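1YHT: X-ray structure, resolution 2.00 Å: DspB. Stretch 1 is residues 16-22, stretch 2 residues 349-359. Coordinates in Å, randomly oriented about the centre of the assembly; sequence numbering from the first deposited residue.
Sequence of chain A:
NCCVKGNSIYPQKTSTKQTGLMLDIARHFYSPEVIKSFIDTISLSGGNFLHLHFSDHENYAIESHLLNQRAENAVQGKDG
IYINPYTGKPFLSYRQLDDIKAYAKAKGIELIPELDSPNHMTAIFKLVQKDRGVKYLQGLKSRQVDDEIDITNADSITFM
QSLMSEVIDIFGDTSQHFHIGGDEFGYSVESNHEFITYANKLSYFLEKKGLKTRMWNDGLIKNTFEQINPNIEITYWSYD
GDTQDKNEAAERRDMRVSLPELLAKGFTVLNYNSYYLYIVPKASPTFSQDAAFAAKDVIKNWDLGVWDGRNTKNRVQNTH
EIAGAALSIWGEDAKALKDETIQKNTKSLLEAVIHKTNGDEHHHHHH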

# COMPACT_ATOMS: atom_id res chain seq x y z
N THR A 16 11.39 -3.45 19.13
CA THR A 16 9.99 -4.00 19.05
C THR A 16 9.21 -3.43 17.88
O THR A 16 8.78 -2.26 17.91
CB THR A 16 9.21 -3.68 20.28
OG1 THR A 16 10.13 -3.57 21.40
CG2 THR A 16 8.11 -4.78 20.47
N LYS A 17 8.97 -4.27 16.89
CA LYS A 17 8.83 -3.82 15.53
C LYS A 17 7.41 -3.86 15.03
O LYS A 17 6.57 -4.57 15.56
CB LYS A 17 9.71 -4.69 14.63
CG LYS A 17 11.14 -4.79 15.09
CD LYS A 17 11.91 -3.49 14.87
CE LYS A 17 13.41 -3.69 15.11
NZ LYS A 17 14.24 -2.49 14.85
N GLN A 18 7.16 -3.04 14.00
CA GLN A 18 5.93 -3.09 13.29
C GLN A 18 6.19 -3.94 12.08
O GLN A 18 7.00 -3.59 11.21
CB GLN A 18 5.48 -1.67 12.90
CG GLN A 18 5.07 -0.82 14.14
CD GLN A 18 3.90 -1.44 14.90
OE1 GLN A 18 2.86 -1.74 14.30
NE2 GLN A 18 4.08 -1.68 16.22
N THR A 19 5.52 -5.08 12.02
CA THR A 19 5.76 -6.00 10.93
C THR A 19 4.48 -6.68 10.50
O THR A 19 3.56 -6.91 11.32
CB THR A 19 6.83 -7.06 11.34
OG1 THR A 19 7.35 -7.69 10.16
CG2 THR A 19 6.22 -8.10 12.25
N GLY A 20 4.40 -6.98 9.22
CA GLY A 20 3.21 -7.59 8.64
C GLY A 20 3.23 -7.76 7.16
O GLY A 20 4.29 -7.97 6.55
N LEU A 21 2.04 -7.65 6.59
CA LEU A 21 1.77 -7.93 5.20
C LEU A 21 1.15 -6.71 4.56
O LEU A 21 0.23 -6.09 5.13
CB LEU A 21 0.78 -9.08 5.07
CG LEU A 21 0.24 -9.45 3.72
CD1 LEU A 21 1.32 -9.94 2.83
CD2 LEU A 21 -0.82 -10.49 3.90
N MET A 22 1.62 -6.40 3.37
CA MET A 22 0.86 -5.53 2.49
C MET A 22 0.19 -6.40 1.45
O MET A 22 0.86 -7.13 0.67
CB MET A 22 1.79 -4.52 1.83
CG MET A 22 1.11 -3.41 1.17
SD MET A 22 0.58 -3.51 -0.54
CE MET A 22 1.30 -4.85 -1.46
N LEU A 349 7.08 -17.52 3.23
CA LEU A 349 7.81 -16.31 2.97
C LEU A 349 7.36 -15.23 3.94
O LEU A 349 8.16 -14.45 4.47
CB LEU A 349 7.60 -15.91 1.51
CG LEU A 349 8.11 -14.54 1.06
CD1 LEU A 349 9.59 -14.37 1.31
CD2 LEU A 349 7.78 -14.35 -0.43
N LEU A 350 6.05 -15.17 4.19
CA LEU A 350 5.53 -14.19 5.14
C LEU A 350 6.04 -14.44 6.55
O LEU A 350 6.43 -13.52 7.25
CB LEU A 350 3.98 -14.18 5.11
CG LEU A 350 3.30 -13.23 6.10
CD1 LEU A 350 3.77 -11.75 5.97
CD2 LEU A 350 1.78 -13.35 6.03
N GLU A 351 6.04 -15.71 6.97
CA GLU A 351 6.65 -16.11 8.24
C GLU A 351 8.10 -15.68 8.37
O GLU A 351 8.51 -15.15 9.39
CB GLU A 351 6.53 -17.63 8.46
CG GLU A 351 5.11 -18.08 8.67
CD GLU A 351 4.97 -19.60 8.71
OE1 GLU A 351 5.98 -20.32 8.50
OE2 GLU A 351 3.84 -20.04 9.00
N ALA A 352 8.88 -15.95 7.33
CA ALA A 352 10.32 -15.61 7.28
C ALA A 352 10.55 -14.11 7.43
O ALA A 352 11.40 -13.68 8.17
CB ALA A 352 10.91 -16.06 5.97
N VAL A 353 9.80 -13.31 6.70
CA VAL A 353 9.96 -11.85 6.77
C VAL A 353 9.67 -11.32 8.20
O VAL A 353 10.44 -10.52 8.76
CB VAL A 353 9.06 -11.13 5.74
CG1 VAL A 353 9.11 -9.59 5.94
CG2 VAL A 353 9.47 -11.50 4.32
N ILE A 354 8.60 -11.83 8.80
CA ILE A 354 8.19 -11.45 10.15
C ILE A 354 9.25 -11.88 11.16
O ILE A 354 9.64 -11.09 12.01
CB ILE A 354 6.78 -12.01 10.55
CG1 ILE A 354 5.68 -11.31 9.75
CG2 ILE A 354 6.52 -11.83 12.02
CD1 ILE A 354 4.30 -11.95 9.81
N HIS A 355 9.66 -13.13 11.09
CA HIS A 355 10.67 -13.64 12.01
C HIS A 355 12.02 -12.94 11.82
O HIS A 355 12.64 -12.61 12.79
CB HIS A 355 10.85 -15.15 11.87
CG HIS A 355 9.69 -15.96 12.35
ND1 HIS A 355 9.03 -15.70 13.53
CD2 HIS A 355 9.10 -17.07 11.83
CE1 HIS A 355 8.05 -16.57 13.69
NE2 HIS A 355 8.06 -17.42 12.68
N LYS A 356 12.46 -12.74 10.59
CA LYS A 356 13.73 -12.05 10.35
C LYS A 356 13.70 -10.62 10.81
O LYS A 356 14.74 -10.09 11.23
CB LYS A 356 14.14 -12.09 8.89
CG LYS A 356 14.54 -13.48 8.38
CD LYS A 356 15.92 -13.97 8.94
CE LYS A 356 17.04 -13.04 8.59
NZ LYS A 356 18.16 -13.74 7.94
N THR A 357 12.53 -10.00 10.76
CA THR A 357 12.38 -8.61 11.19
C THR A 357 12.42 -8.52 12.73
O THR A 357 13.13 -7.71 13.31
CB THR A 357 11.07 -7.99 10.67
OG1 THR A 357 11.02 -8.04 9.23
CG2 THR A 357 10.92 -6.56 11.15
N ASN A 358 11.60 -9.34 13.37
CA ASN A 358 11.57 -9.39 14.83
C ASN A 358 12.79 -10.07 15.45
O ASN A 358 13.09 -9.83 16.60
CB ASN A 358 10.30 -10.09 15.30
CG ASN A 358 9.07 -9.24 15.17
OD1 ASN A 358 9.15 -8.02 14.99
ND2 ASN A 358 7.90 -9.86 15.31
N GLY A 359 13.46 -10.94 14.72
CA GLY A 359 14.68 -11.63 15.20
C GLY A 359 14.38 -13.02 15.73
O GLY A 359 13.60 -13.19 16.69

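The two stretches, more than 300 residues apart in the chain, pack as a strand laid against a helix. Strand 18-22 and helix 349-358 run nearly antiparallel, their N-to-C directions 161° apart and their axes 8.1 Å apart at closest approach. The register of CA atoms confirms the opposed direction: Lys17 lies nearest Asn358, Thr19 nearest Ile354 and Leu21 nearest Leu350, so the strand ascends as the helix descends. No hydrogen bond crosses between the stretches. The 377 Å² buried between them, both sides summed, therefore reflects close packing.

Thr19 is the centre of the contact, with 79 Å² covered. Its CA-to-CB bond points toward the helix, and its CA is 6.0 Å from the CA of Ile354. With chi1 in the t well, its methyl CG2 rests 3.7 Å from CG2 of Ile354, a methyl-to-methyl van der Waals contact, and 3.9 Å from ND2 of Asn358. The hydroxyl OG1 of Thr19 lies 3.8 Å from CB of Thr357; it is hydrogen-bonded elsewhere in the structure, so its polarity is satisfied without a bond to the helix. Thr357 meets its own need within the helix: its OG1 donates to the carbonyl O of Val353 at 2.6 Å, one turn back. The hydroxyl is thus bonded to the helix backbone, though it still lies 3.8 Å from OG1 of Thr19 with no hydrogen bond between them; CG2 of Thr357 approaches CB of Lys17 at 4.1 Å.

Leu350, with 53 Å² covered, anchors the other end. Its CA-to-CB bond points toward the strand, and its CD1 lies 3.9 Å from the carbonyl O of Gly20 and 4.1 Å from CB of Leu21. The second is an apolar side-chain contact. The first brings a methyl against strand backbone at a residue with no side chain of its own; a CB on Gly20 would point away from the helix.

Lys17, just before the strand, has 48 Å² covered. Its CA-to-CB bond points toward the helix, but the end of the side chain leads away, and NZ is hydrogen-bonded elsewhere. The closest contacts come from the aliphatic base: CB of Lys17 is 3.4 Å from OD1 of Asn358, and CG of Lys17 is 4.0 Å from the carbonyl O of Thr357. These are carbon-to-oxygen contacts. Asn358 starts sideways, yet its amide comes nearer the strand, with OD1 close to CB of Lys17 and both OD1 and ND2 near CG2 of Thr19. The packing thus runs from this partly exposed end, through Thr19, to the buried leucines.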